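PDB 3UP9: lipoprotein from Actinomyces odontolyticus, which probably binds L-methionine as the membrane-tethered, NlpA-family substrate-binding lipoprotein of a methionine uptake system. Local coordinates for residues 22-27 with 225-230. Sequence-based numbering, arbitrary orientation. Where two conformers were deposited one is given.
Sequences LTYIND and SDEVKQ
Ile25 and Val228 meet side chain to side chain where helix 15-28 packs against helix 226-235. CG2 of Val228 lies 3.5 Å from CG1 of Ile25 and 3.7 Å from its CD1. One valine methyl thus lies against the longer branch of the isoleucine, at CG1 and at its end CD1. Tyr24 extends the contact toward the surface. Its ring reaches across to the first turn of the other helix. Tyr24 OH sits 3.4 Å from CB of Glu227, an approach to carbon and not a hydrogen bond. CE2 of Tyr24 is 3.9 Å from the carbonyl O of Glu227, and that oxygen lies obliquely to the ring. CD2 of Tyr24 is 4.3 Å from CG2 of Val228, a looser apolar contact. The tyrosine CG is anti to the backbone N (chi1 169°), which carries the ring toward the first turn of helix 226-235. Glu227 offers its CB to the tyrosine, then bends at chi2 (85°), and its carboxylate leads away. The Tyr24 ring also stacks with that of Tyr231. With an alanine here in place of Tyr24, the side of the helix at Glu227 and Val228 would probably lose its cover, and Tyr231 would be left without its stacking mate.

Ser225 sets the start of the second helix. It is the N-cap, and its OG accepts a hydrogen bond from Val228 N at 3.1 Å, nearly straight at 168°. This bond ties down the backbone of the valine that meets Ile25. Farther out, Leu222 and Leu223 of helix 213-223 pack on Ile25, as does Leu37 of strand 35-41.

The contact therefore joins the last helix of the chain, 226-235, to helix 15-28, which packs on strands 7-13 and 35-41 in one lobe of this periplasmic-binding-protein-like fold. No hydrogen bond or salt bridge crosses between the two segments, so apolar and aromatic packing carries their contact.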
# COMPACT_ATOMS: atom_id res chain seq x y z
N LEU A 22 11.01 6.57 -6.47
CA LEU A 22 12.06 7.38 -5.80
C LEU A 22 13.40 7.31 -6.54
O LEU A 22 14.15 8.26 -6.48
CB LEU A 22 12.26 7.01 -4.33
CG LEU A 22 11.12 7.25 -3.34
CD1 LEU A 22 11.54 6.66 -2.00
CD2 LEU A 22 10.76 8.74 -3.26
N THR A 23 13.65 6.21 -7.27
CA THR A 23 14.91 6.01 -7.95
C THR A 23 14.84 6.84 -9.27
O THR A 23 15.80 7.55 -9.58
CB THR A 23 15.21 4.51 -8.15
OG1 THR A 23 15.33 3.89 -6.87
CG2 THR A 23 16.51 4.27 -8.95
N TYR A 24 13.69 6.83 -9.96
CA TYR A 24 13.49 7.72 -11.09
C TYR A 24 13.78 9.18 -10.67
O TYR A 24 14.57 9.88 -11.31
CB TYR A 24 12.09 7.58 -11.71
CG TYR A 24 11.83 8.67 -12.69
CD1 TYR A 24 12.38 8.65 -13.95
CD2 TYR A 24 11.14 9.79 -12.31
CE1 TYR A 24 12.14 9.67 -14.86
CE2 TYR A 24 10.95 10.84 -13.17
CZ TYR A 24 11.42 10.77 -14.44
OH TYR A 24 11.22 11.85 -15.28
N ILE A 25 13.19 9.60 -9.56
CA ILE A 25 13.39 10.96 -9.06
C ILE A 25 14.88 11.20 -8.75
O ILE A 25 15.49 12.16 -9.17
CB ILE A 25 12.55 11.27 -7.80
CG1 ILE A 25 11.07 11.33 -8.16
CG2 ILE A 25 13.02 12.55 -7.13
CD1 ILE A 25 10.10 11.35 -6.98
N ASN A 26 15.48 10.30 -8.01
CA ASN A 26 16.88 10.47 -7.72
C ASN A 26 17.77 10.62 -8.95
O ASN A 26 18.69 11.42 -8.99
CB ASN A 26 17.36 9.30 -6.85
CG ASN A 26 18.58 9.68 -6.04
OD1 ASN A 26 18.64 10.79 -5.51
ND2 ASN A 26 19.54 8.77 -5.96
N ASP A 27 17.53 9.81 -9.95
CA ASP A 27 18.45 9.73 -11.05
C ASP A 27 18.13 10.81 -12.07
O ASP A 27 18.98 11.14 -12.88
CB ASP A 27 18.34 8.38 -11.76
CG ASP A 27 18.81 7.18 -10.90
OD1 ASP A 27 19.48 7.33 -9.85
OD2 ASP A 27 18.54 6.05 -11.36
N SER A 225 5.04 15.79 -9.59
CA SER A 225 5.36 16.42 -10.86
C SER A 225 4.76 15.66 -12.05
O SER A 225 4.36 14.51 -11.91
CB SER A 225 6.88 16.50 -11.06
OG SER A 225 7.47 15.21 -11.16
N ASP A 226 4.75 16.31 -13.21
CA ASP A 226 4.29 15.73 -14.48
C ASP A 226 5.25 14.61 -14.89
O ASP A 226 4.84 13.59 -15.43
CB ASP A 226 4.20 16.81 -15.58
CG ASP A 226 3.06 16.56 -16.57
OD1 ASP A 226 3.15 15.64 -17.42
OD2 ASP A 226 2.06 17.31 -16.49
N GLU A 227 6.52 14.81 -14.61
CA GLU A 227 7.57 13.79 -14.87
C GLU A 227 7.34 12.49 -14.11
O GLU A 227 7.35 11.38 -14.69
CB GLU A 227 8.98 14.36 -14.58
CG GLU A 227 9.43 15.46 -15.55
CD GLU A 227 8.94 16.88 -15.17
OE1 GLU A 227 8.15 17.09 -14.23
OE2 GLU A 227 9.34 17.83 -15.86
N VAL A 228 7.06 12.60 -12.82
CA VAL A 228 6.70 11.40 -12.05
C VAL A 228 5.39 10.74 -12.53
O VAL A 228 5.32 9.52 -12.55
CB VAL A 228 6.69 11.67 -10.53
CG1 VAL A 228 5.92 10.58 -9.80
CG2 VAL A 228 8.12 11.83 -10.06
N LYS A 229 4.38 11.52 -12.91
CA LYS A 229 3.13 10.93 -13.42
C LYS A 229 3.40 10.10 -14.70
O LYS A 229 2.91 8.96 -14.83
CB LYS A 229 2.10 12.02 -13.71
CG LYS A 229 0.79 11.53 -14.25
CD LYS A 229 -0.31 12.59 -14.13
CE LYS A 229 -1.59 12.02 -14.68
NZ LYS A 229 -2.75 12.90 -14.46
N GLN A 230 4.20 10.67 -15.60
CA GLN A 230 4.56 10.03 -16.86
C GLN A 230 5.40 8.80 -16.59
O GLN A 230 5.14 7.77 -17.17
CB GLN A 230 5.27 11.03 -17.81
CG GLN A 230 4.27 12.04 -18.33
CD GLN A 230 4.82 13.03 -19.34
OE1 GLN A 230 6.00 13.40 -19.35
NE2 GLN A 230 3.92 13.50 -20.17